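Local coordinates for protein molinate hydrolase (Gulosibacter molinativorax, PDB 4UB9) that hydrolyses the thiocarbamate herbicide molinate and, as a zinc-binding member of the amidohydrolase family, probably acts on carbon-nitrogen bonds other than peptide bonds, at residues Asp296-Met300 against Lys428-Lys432; Thr139-Trp145 against Ala166-Gly172; Phe402-Gln406 against Ile458-Leu464. One frame throughout, in Å; residues are numbered along the deposited sequence.

Contact 1 (Asp296-Met300 against Lys428-Lys432); sequences DADLM and KAYRK
The chain enters strand 299-301 through Asp-298, which keeps helix-like torsions (-68/-36) before Leu-299 extends (-152/129). Opposite it, helix 424-429 runs out at Lys-428 and Ala-429. The CA atoms of Asp-298 and Ala-429, 5.7 Å apart, are the closest CA pair of the two segments. The helix finishes in a Schellman motif: Arg-431 takes positive phi (62/43), and its N bonds Lys-428 O at 2.9 Å. The polar part of the contact is a salt bridge, Asp-298 OD1 to Arg-431 NH1 at 2.9 Å, whose hydrogen bond is weak (119°); with chi1 m, chi2 t and chi3 m the arginine brings its guanidinium to Asp-298. OD2 of the same aspartate pairs with Arg-273. In this amidohydrolase of the TIM-barrel clan, the contact joins the start of strand 299-301, beside strand 279-282 in a parallel sheet, to the C-terminal end of helix 424-429. Apolar packing centres on Leu-299 (chi1 t, chi2 p), with CD1 4.2 Å from Ala-429 CB and CD2 3.6 Å from both CE2 and OH of Tyr-430. The CA-to-CB bond of Tyr-430 points away, yet with chi1 m its ring swings back toward the strand, and its hydroxyl is hydrogen-bonded to Gly-96 O.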
loop_
_atom_site.group_PDB
_atom_site.type_symbol
_atom_site.label_atom_id
_atom_site.label_comp_id
_atom_site.label_asym_id
_atom_site.label_seq_id
_atom_site.Cartn_x
_atom_site.Cartn_y
_atom_site.Cartn_z
ATOM N N ASP A 296 -20.329 -28.780 -21.859
ATOM C CA ASP A 296 -21.444 -28.313 -22.692
ATOM C C ASP A 296 -22.168 -27.108 -22.069
ATOM O O ASP A 296 -23.378 -27.059 -21.976
ATOM C CB ASP A 296 -22.446 -29.451 -22.960
ATOM C CG ASP A 296 -21.817 -30.619 -23.731
ATOM O OD1 ASP A 296 -21.234 -30.413 -24.822
ATOM O OD2 ASP A 296 -21.934 -31.751 -23.252
ATOM N N ALA A 297 -21.392 -26.128 -21.663
ATOM C CA ALA A 297 -21.944 -24.891 -21.100
ATOM C C ALA A 297 -22.925 -24.259 -22.070
ATOM O O ALA A 297 -22.691 -24.225 -23.266
ATOM C CB ALA A 297 -20.840 -23.922 -20.806
ATOM N N ASP A 298 -24.024 -23.779 -21.543
ATOM C CA ASP A 298 -25.026 -23.068 -22.350
ATOM C C ASP A 298 -24.494 -21.732 -22.856
ATOM O O ASP A 298 -24.836 -21.287 -23.934
ATOM C CB ASP A 298 -26.298 -22.831 -21.529
ATOM C CG ASP A 298 -27.020 -24.133 -21.216
ATOM O OD1 ASP A 298 -27.742 -24.589 -22.096
ATOM O OD2 ASP A 298 -26.810 -24.725 -20.142
ATOM N N LEU A 299 -23.704 -21.072 -22.028
ATOM C CA LEU A 299 -23.090 -19.836 -22.430
ATOM C C LEU A 299 -21.780 -19.639 -21.694
ATOM O O LEU A 299 -21.722 -19.671 -20.478
ATOM C CB LEU A 299 -24.037 -18.653 -22.206
ATOM C CG LEU A 299 -23.468 -17.301 -22.670
ATOM C CD1 LEU A 299 -23.229 -17.283 -24.170
ATOM C CD2 LEU A 299 -24.417 -16.189 -22.282
ATOM N N MET A 300 -20.748 -19.351 -22.465
ATOM C CA MET A 300 -19.418 -19.117 -21.939
ATOM C C MET A 300 -19.052 -17.619 -21.966
ATOM O O MET A 300 -18.789 -17.032 -23.018
ATOM C CB MET A 300 -18.427 -19.958 -22.738
ATOM C CG MET A 300 -18.686 -21.436 -22.493
ATOM S SD MET A 300 -17.676 -22.525 -23.487
ATOM C CE MET A 300 -18.396 -22.176 -25.090
ATOM N N LYS A 428 -31.444 -17.566 -27.388
ATOM C CA LYS A 428 -31.265 -19.002 -27.594
ATOM C C LYS A 428 -30.371 -19.618 -26.522
ATOM O O LYS A 428 -30.732 -20.599 -25.898
ATOM C CB LYS A 428 -30.661 -19.297 -28.967
ATOM C CG LYS A 428 -31.564 -18.973 -30.153
ATOM C CD LYS A 428 -31.332 -19.961 -31.286
ATOM C CE LYS A 428 -32.167 -19.660 -32.512
ATOM N NZ LYS A 428 -31.433 -18.649 -33.281
ATOM N N ALA A 429 -29.228 -18.991 -26.291
ATOM C CA ALA A 429 -28.300 -19.450 -25.284
ATOM C C ALA A 429 -28.962 -19.637 -23.925
ATOM O O ALA A 429 -28.695 -20.618 -23.207
ATOM C CB ALA A 429 -27.127 -18.505 -25.135
ATOM N N TYR A 430 -29.814 -18.690 -23.585
ATOM C CA TYR A 430 -30.491 -18.671 -22.288
ATOM C C TYR A 430 -31.833 -19.431 -22.308
ATOM O O TYR A 430 -32.581 -19.463 -21.322
ATOM C CB TYR A 430 -30.681 -17.242 -21.817
ATOM C CG TYR A 430 -29.448 -16.518 -21.261
ATOM C CD1 TYR A 430 -29.006 -16.752 -19.966
ATOM C CD2 TYR A 430 -28.772 -15.556 -22.001
ATOM C CE1 TYR A 430 -27.903 -16.096 -19.449
ATOM C CE2 TYR A 430 -27.654 -14.895 -21.490
ATOM C CZ TYR A 430 -27.233 -15.148 -20.208
ATOM O OH TYR A 430 -26.167 -14.482 -19.684
ATOM N N ARG A 431 -32.127 -20.032 -23.455
ATOM C CA ARG A 431 -33.354 -20.880 -23.637
ATOM C C ARG A 431 -34.629 -20.065 -23.428
ATOM O O ARG A 431 -35.545 -20.479 -22.754
ATOM C CB ARG A 431 -33.269 -22.153 -22.768
ATOM C CG ARG A 431 -31.979 -22.936 -23.084
ATOM C CD ARG A 431 -31.992 -24.422 -22.758
ATOM N NE ARG A 431 -32.237 -24.656 -21.331
ATOM C CZ ARG A 431 -31.364 -25.129 -20.425
ATOM N NH1 ARG A 431 -30.113 -25.475 -20.749
ATOM N NH2 ARG A 431 -31.765 -25.244 -19.161
ATOM N N LYS A 432 -34.619 -18.862 -23.997
ATOM C CA LYS A 432 -35.750 -17.954 -23.944
ATOM C C LYS A 432 -36.229 -17.606 -25.332
ATOM O O LYS A 432 -37.093 -16.749 -25.480
ATOM C CB LYS A 432 -35.393 -16.646 -23.275
ATOM C CG LYS A 432 -34.963 -16.755 -21.824
ATOM C CD LYS A 432 -36.142 -17.042 -20.946
ATOM C CE LYS A 432 -35.657 -17.141 -19.532
ATOM N NZ LYS A 432 -36.826 -17.394 -18.667
#

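Contact 2 (Thr139-Trp145 against Ala166-Gly172); sequences TTVFDTW and ARIFFAG
Strands 139-143 and 167-170 run parallel (23° between axes, 4.7 Å at closest approach), in register from Thr-140 with Arg-167 to Asp-143 with Phe-170. Arg-167 N and O bond Thr-139 O and Val-141 N (both 2.8 Å), Phe-169 N and O bond Val-141 O (3.1 Å) and Asp-143 N (2.8 Å), and Ala-171 N bonds Asp-143 O (3.0 Å). Helix 148-159 links the strands, making a beta-alpha-beta unit of the TIM-barrel type. Phe-142 and Phe-169, both chi1 m, share one face, their rings tilted 29° and slid apart (centroids 5.6 Å). On that face Arg-167 (p,t,p) folds so that NH1 donates to OG1 of Thr-140 (m) at 2.7 Å, while also pairing with Asp-446. The other face carries Val-141 (m), whose CG2 lies 3.9 Å from Ile-168 CG1, and Phe-170 (p), packed on helix 148-159. Asp-143 (t) forms an Asx turn, OD1 accepting from Trp-145 N (3.0 Å); OD2 bonds Asn-146. Trp-145 (t) stacks on Phe-208. Water 1 bridges Asp-143 OD1 (2.7 Å) and Gly-172 N (2.9 Å).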
loop_
_atom_site.group_PDB
_atom_site.type_symbol
_atom_site.label_atom_id
_atom_site.label_comp_id
_atom_site.label_asym_id
_atom_site.label_seq_id
_atom_site.Cartn_x
_atom_site.Cartn_y
_atom_site.Cartn_z
ATOM N N THR A 139 -34.707 -4.440 -24.367
ATOM C CA THR A 139 -35.925 -4.820 -23.662
ATOM C C THR A 139 -35.724 -6.013 -22.704
ATOM O O THR A 139 -36.533 -6.240 -21.801
ATOM C CB THR A 139 -37.036 -5.169 -24.650
ATOM O OG1 THR A 139 -36.464 -5.890 -25.752
ATOM C CG2 THR A 139 -37.710 -3.882 -25.163
ATOM N N THR A 140 -34.645 -6.765 -22.911
ATOM C CA THR A 140 -34.278 -7.882 -22.013
ATOM C C THR A 140 -32.803 -7.851 -21.651
ATOM O O THR A 140 -31.941 -7.774 -22.532
ATOM C CB THR A 140 -34.604 -9.252 -22.623
ATOM O OG1 THR A 140 -35.999 -9.302 -22.950
ATOM C CG2 THR A 140 -34.289 -10.380 -21.652
ATOM N N VAL A 141 -32.530 -7.883 -20.338
ATOM C CA VAL A 141 -31.167 -7.979 -19.860
ATOM C C VAL A 141 -30.924 -9.241 -19.045
ATOM O O VAL A 141 -31.756 -9.663 -18.245
ATOM C CB VAL A 141 -30.715 -6.754 -19.015
ATOM C CG1 VAL A 141 -30.663 -5.504 -19.875
ATOM C CG2 VAL A 141 -31.596 -6.550 -17.813
ATOM N N PHE A 142 -29.743 -9.792 -19.231
ATOM C CA PHE A 142 -29.276 -10.951 -18.470
ATOM C C PHE A 142 -28.167 -10.509 -17.578
ATOM O O PHE A 142 -27.051 -10.180 -18.030
ATOM C CB PHE A 142 -28.821 -12.039 -19.417
ATOM C CG PHE A 142 -29.944 -12.651 -20.160
ATOM C CD1 PHE A 142 -30.679 -13.681 -19.615
ATOM C CD2 PHE A 142 -30.318 -12.165 -21.396
ATOM C CE1 PHE A 142 -31.756 -14.258 -20.306
ATOM C CE2 PHE A 142 -31.383 -12.720 -22.079
ATOM C CZ PHE A 142 -32.101 -13.774 -21.530
ATOM N N ASP A 143 -28.492 -10.467 -16.294
ATOM C CA ASP A 143 -27.568 -10.039 -15.249
ATOM C C ASP A 143 -26.831 -11.235 -14.635
ATOM O O ASP A 143 -27.404 -12.109 -14.020
ATOM C CB ASP A 143 -28.287 -9.250 -14.169
ATOM C CG ASP A 143 -27.338 -8.742 -13.074
ATOM O OD1 ASP A 143 -26.505 -9.546 -12.550
ATOM O OD2 ASP A 143 -27.450 -7.551 -12.694
ATOM N N THR A 144 -25.536 -11.175 -14.769
ATOM C CA THR A 144 -24.635 -12.314 -14.602
ATOM C C THR A 144 -23.878 -12.289 -13.253
ATOM O O THR A 144 -23.194 -13.232 -12.865
ATOM C CB THR A 144 -23.718 -12.224 -15.829
ATOM O OG1 THR A 144 -24.205 -13.108 -16.852
ATOM C CG2 THR A 144 -22.374 -12.452 -15.551
ATOM N N TRP A 145 -24.025 -11.182 -12.546
ATOM C CA TRP A 145 -23.441 -10.992 -11.230
ATOM C C TRP A 145 -24.050 -9.776 -10.545
ATOM O O TRP A 145 -23.963 -8.644 -11.021
ATOM C CB TRP A 145 -21.919 -10.801 -11.247
ATOM C CG TRP A 145 -21.334 -10.643 -9.825
ATOM C CD1 TRP A 145 -21.082 -11.639 -8.937
ATOM C CD2 TRP A 145 -20.987 -9.439 -9.169
ATOM N NE1 TRP A 145 -20.587 -11.134 -7.774
ATOM C CE2 TRP A 145 -20.498 -9.781 -7.898
ATOM C CE3 TRP A 145 -21.016 -8.106 -9.541
ATOM C CZ2 TRP A 145 -20.048 -8.835 -6.991
ATOM C CZ3 TRP A 145 -20.580 -7.167 -8.650
ATOM C CH2 TRP A 145 -20.107 -7.534 -7.381
ATOM N N ALA A 166 -36.193 -2.599 -18.618
ATOM C CA ALA A 166 -35.942 -3.853 -19.307
ATOM C C ALA A 166 -36.276 -5.014 -18.397
ATOM O O ALA A 166 -36.111 -4.912 -17.175
ATOM C CB ALA A 166 -34.484 -3.954 -19.745
ATOM N N ARG A 167 -36.785 -6.114 -18.966
ATOM C CA ARG A 167 -37.020 -7.263 -18.117
ATOM C C ARG A 167 -35.668 -7.911 -17.801
ATOM O O ARG A 167 -34.701 -7.871 -18.588
ATOM C CB ARG A 167 -38.031 -8.254 -18.658
ATOM C CG ARG A 167 -37.533 -9.228 -19.672
ATOM C CD ARG A 167 -38.627 -10.234 -20.038
ATOM N NE ARG A 167 -39.755 -9.575 -20.667
ATOM C CZ ARG A 167 -39.755 -8.984 -21.865
ATOM N NH1 ARG A 167 -38.685 -8.984 -22.652
ATOM N NH2 ARG A 167 -40.868 -8.392 -22.301
ATOM N N ILE A 168 -35.628 -8.453 -16.611
ATOM C CA ILE A 168 -34.431 -8.995 -16.023
ATOM C C ILE A 168 -34.516 -10.480 -15.802
ATOM O O ILE A 168 -35.493 -10.998 -15.286
ATOM C CB ILE A 168 -34.184 -8.384 -14.655
ATOM C CG1 ILE A 168 -34.043 -6.882 -14.762
ATOM C CG2 ILE A 168 -32.898 -8.953 -14.042
ATOM C CD1 ILE A 168 -33.997 -6.200 -13.412
ATOM N N PHE A 169 -33.440 -11.143 -16.167
ATOM C CA PHE A 169 -33.144 -12.494 -15.698
ATOM C C PHE A 169 -31.753 -12.509 -15.086
ATOM O O PHE A 169 -30.847 -11.880 -15.600
ATOM C CB PHE A 169 -33.236 -13.497 -16.840
ATOM C CG PHE A 169 -34.578 -13.524 -17.467
ATOM C CD1 PHE A 169 -35.676 -14.045 -16.791
ATOM C CD2 PHE A 169 -34.759 -12.985 -18.757
ATOM C CE1 PHE A 169 -36.959 -14.046 -17.365
ATOM C CE2 PHE A 169 -36.023 -12.969 -19.326
ATOM C CZ PHE A 169 -37.126 -13.509 -18.639
ATOM N N PHE A 170 -31.590 -13.262 -13.997
ATOM C CA PHE A 170 -30.338 -13.205 -13.266
ATOM C C PHE A 170 -29.738 -14.538 -12.795
ATOM O O PHE A 170 -30.424 -15.532 -12.648
ATOM C CB PHE A 170 -30.485 -12.240 -12.119
ATOM C CG PHE A 170 -31.488 -12.652 -11.118
ATOM C CD1 PHE A 170 -31.208 -13.673 -10.227
ATOM C CD2 PHE A 170 -32.685 -11.995 -11.017
ATOM C CE1 PHE A 170 -32.149 -14.041 -9.270
ATOM C CE2 PHE A 170 -33.625 -12.348 -10.067
ATOM C CZ PHE A 170 -33.366 -13.365 -9.183
ATOM N N ALA A 171 -28.430 -14.512 -12.593
ATOM C CA ALA A 171 -27.678 -15.608 -11.967
ATOM C C ALA A 171 -27.601 -15.501 -10.472
ATOM O O ALA A 171 -27.323 -16.482 -9.787
ATOM C CB ALA A 171 -26.246 -15.629 -12.479
ATOM N N GLY A 172 -27.722 -14.285 -9.981
ATOM C CA GLY A 172 -27.340 -13.944 -8.597
ATOM C C GLY A 172 -25.836 -13.755 -8.554
ATOM O O GLY A 172 -25.267 -12.948 -9.293
HETATM O O HOH W 1 -27.270 -11.659 -11.104
#

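Contact 3 (Phe402-Gln406 against Ile458-Leu464); sequences FVWMQ and ITNMRTL
In this amidohydrolase of the TIM-barrel clan, the 3-10 segment 458-462, between strands 447-450 and 464-469, packs on helix 400-410 away from the zinc site, without hydrogen bonds between the two segments. The closest CA pairs are Phe-402 with Met-461 (6.5 Å) and Gln-406 with Ile-458 (6.1 Å), one helical turn apart. Phe-402 (chi1 m) buries the most area, 109 Å²: its CD1 lies 3.8 Å from Met-461 CB, CE1 3.3 Å from Met-461 O, and CZ 4.2 Å from Leu-464 CD1. Arg-462 (chi1-chi3 m,t,t) lays its CG over the ring face in a CH-pi contact, 3.9 Å from the centroid, while its NH1 pairs with Glu-399. Met-405 (m,t,t) brings CB to 3.8 Å from Ile-458 CG1 and SD to 3.9 Å from Met-461 CG (m,m,m). An inverse gamma turn at Thr-463, whose OG1 donates to Asn-460 O (2.7 Å), leads into the next strand. Met-405 and Met-461 reach helix 415-421 through Ala-418 and Ile-419, and Met-461 and Leu-464 rest on strand 447-450.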
loop_
_atom_site.group_PDB
_atom_site.type_symbol
_atom_site.label_atom_id
_atom_site.label_comp_id
_atom_site.label_asym_id
_atom_site.label_seq_id
_atom_site.Cartn_x
_atom_site.Cartn_y
_atom_site.Cartn_z
ATOM N N PHE A 402 -24.266 -0.957 -28.521
ATOM C CA PHE A 402 -23.922 -0.283 -29.784
ATOM C C PHE A 402 -22.432 -0.364 -30.045
ATOM O O PHE A 402 -21.979 -0.753 -31.094
ATOM C CB PHE A 402 -24.320 1.192 -29.795
ATOM C CG PHE A 402 -25.788 1.460 -29.525
ATOM C CD1 PHE A 402 -26.796 0.748 -30.159
ATOM C CD2 PHE A 402 -26.160 2.468 -28.634
ATOM C CE1 PHE A 402 -28.133 0.994 -29.876
ATOM C CE2 PHE A 402 -27.505 2.735 -28.381
ATOM C CZ PHE A 402 -28.491 1.986 -28.988
ATOM N N VAL A 403 -21.665 -0.125 -29.015
ATOM C CA VAL A 403 -20.216 -0.213 -29.117
ATOM C C VAL A 403 -19.734 -1.626 -29.444
ATOM O O VAL A 403 -18.753 -1.828 -30.193
ATOM C CB VAL A 403 -19.544 0.278 -27.814
ATOM C CG1 VAL A 403 -18.023 0.103 -27.860
ATOM C CG2 VAL A 403 -19.889 1.750 -27.591
ATOM N N TRP A 404 -20.372 -2.608 -28.837
ATOM C CA TRP A 404 -20.009 -4.038 -29.058
ATOM C C TRP A 404 -20.147 -4.404 -30.543
ATOM O O TRP A 404 -19.235 -4.927 -31.172
ATOM C CB TRP A 404 -20.935 -4.939 -28.212
ATOM C CG TRP A 404 -20.571 -6.398 -28.174
ATOM C CD1 TRP A 404 -19.917 -7.045 -27.177
ATOM C CD2 TRP A 404 -20.887 -7.381 -29.152
ATOM N NE1 TRP A 404 -19.816 -8.383 -27.466
ATOM C CE2 TRP A 404 -20.396 -8.610 -28.680
ATOM C CE3 TRP A 404 -21.551 -7.342 -30.384
ATOM C CZ2 TRP A 404 -20.530 -9.785 -29.394
ATOM C CZ3 TRP A 404 -21.698 -8.508 -31.088
ATOM C CH2 TRP A 404 -21.189 -9.724 -30.592
ATOM N N MET A 405 -21.311 -4.063 -31.064
ATOM C CA MET A 405 -21.637 -4.289 -32.478
ATOM C C MET A 405 -20.672 -3.604 -33.401
ATOM O O MET A 405 -20.091 -4.204 -34.294
ATOM C CB MET A 405 -23.045 -3.843 -32.758
ATOM C CG MET A 405 -24.057 -4.889 -32.302
ATOM S SD MET A 405 -25.749 -4.461 -32.706
ATOM C CE MET A 405 -26.726 -5.487 -31.635
ATOM N N GLN A 406 -20.389 -2.367 -33.099
ATOM C CA GLN A 406 -19.369 -1.617 -33.867
ATOM C C GLN A 406 -18.015 -2.303 -33.802
ATOM O O GLN A 406 -17.370 -2.519 -34.828
ATOM C CB GLN A 406 -19.272 -0.166 -33.323
ATOM C CG GLN A 406 -18.212 0.650 -34.035
ATOM C CD GLN A 406 -18.077 2.045 -33.467
ATOM O OE1 GLN A 406 -19.037 2.627 -32.984
ATOM N NE2 GLN A 406 -16.877 2.543 -33.463
ATOM N N ILE A 458 -23.449 -0.089 -39.132
ATOM C CA ILE A 458 -23.837 -0.683 -37.860
ATOM C C ILE A 458 -24.033 0.366 -36.757
ATOM O O ILE A 458 -24.934 0.235 -35.895
ATOM C CB ILE A 458 -22.858 -1.801 -37.435
ATOM C CG1 ILE A 458 -23.463 -2.630 -36.319
ATOM C CG2 ILE A 458 -21.509 -1.228 -37.067
ATOM C CD1 ILE A 458 -24.705 -3.418 -36.711
ATOM N N THR A 459 -23.301 1.464 -36.858
ATOM C CA THR A 459 -23.525 2.644 -35.985
ATOM C C THR A 459 -24.970 3.207 -36.087
ATOM O O THR A 459 -25.434 3.898 -35.176
ATOM C CB THR A 459 -22.543 3.815 -36.244
ATOM O OG1 THR A 459 -22.807 4.387 -37.528
ATOM C CG2 THR A 459 -21.114 3.344 -36.214
ATOM N N ASN A 460 -25.673 2.917 -37.179
ATOM C CA ASN A 460 -27.107 3.273 -37.277
ATOM C C ASN A 460 -28.018 2.586 -36.287
ATOM O O ASN A 460 -29.205 2.934 -36.148
ATOM C CB ASN A 460 -27.658 3.024 -38.680
ATOM C CG ASN A 460 -27.126 4.022 -39.691
ATOM O OD1 ASN A 460 -26.922 5.181 -39.376
ATOM N ND2 ASN A 460 -26.921 3.569 -40.913
ATOM N N MET A 461 -27.472 1.617 -35.590
ATOM C CA MET A 461 -28.204 1.001 -34.464
ATOM C C MET A 461 -28.596 2.047 -33.417
ATOM O O MET A 461 -29.596 1.889 -32.706
ATOM C CB MET A 461 -27.366 -0.095 -33.796
ATOM C CG MET A 461 -27.179 -1.369 -34.619
ATOM S SD MET A 461 -28.727 -2.232 -34.890
ATOM C CE MET A 461 -29.250 -2.639 -33.218
ATOM N N ARG A 462 -27.823 3.118 -33.372
ATOM C CA ARG A 462 -28.103 4.206 -32.433
ATOM C C ARG A 462 -29.322 5.053 -32.817
ATOM O O ARG A 462 -29.757 5.840 -32.026
ATOM C CB ARG A 462 -26.908 5.121 -32.290
ATOM C CG ARG A 462 -25.728 4.469 -31.604
ATOM C CD ARG A 462 -24.473 5.321 -31.763
ATOM N NE ARG A 462 -23.290 4.754 -31.095
ATOM C CZ ARG A 462 -23.013 4.850 -29.791
ATOM N NH1 ARG A 462 -23.837 5.468 -28.981
ATOM N NH2 ARG A 462 -21.901 4.330 -29.304
ATOM N N THR A 463 -29.835 4.919 -34.032
ATOM C CA THR A 463 -30.838 5.881 -34.561
ATOM C C THR A 463 -32.248 5.517 -34.106
ATOM O O THR A 463 -33.205 5.597 -34.881
ATOM C CB THR A 463 -30.794 6.003 -36.100
ATOM O OG1 THR A 463 -31.185 4.750 -36.683
ATOM C CG2 THR A 463 -29.409 6.372 -36.570
ATOM N N LEU A 464 -32.381 5.207 -32.819
ATOM C CA LEU A 464 -33.684 4.806 -32.249
ATOM C C LEU A 464 -34.755 5.879 -32.301
ATOM O O LEU A 464 -34.542 6.951 -31.820
ATOM C CB LEU A 464 -33.544 4.445 -30.782
ATOM C CG LEU A 464 -32.955 3.087 -30.454
ATOM C CD1 LEU A 464 -32.579 3.064 -28.975
ATOM C CD2 LEU A 464 -33.967 2.004 -30.772
#

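Overall arrangement
Contacts 1 and 2 touch directly, their centres 14 Å apart. Tyr-430 stacks on Phe-142, with Tyr-430 CG 3.4 Å from Phe-142 CE1, and Lys-432 makes a cation-pi interaction with Phe-169, NZ lying 3.6 Å from CE1, so the chain leaving helix 424-429 bridges strand 299-301 and the 138-143/167-170 pair. The zinc site, which includes His-282 and His-302, lies closer to contact 2: the side chain of Thr-144 is about 7 Å from the metal, that of Tyr-430 about 12 Å. Contact 3 lies away from this site and touches neither of the others; its nearest atoms are about 10 Å from contact 1 and about 9 Å from contact 2. In sequence, its segments alternate with those of contact 1.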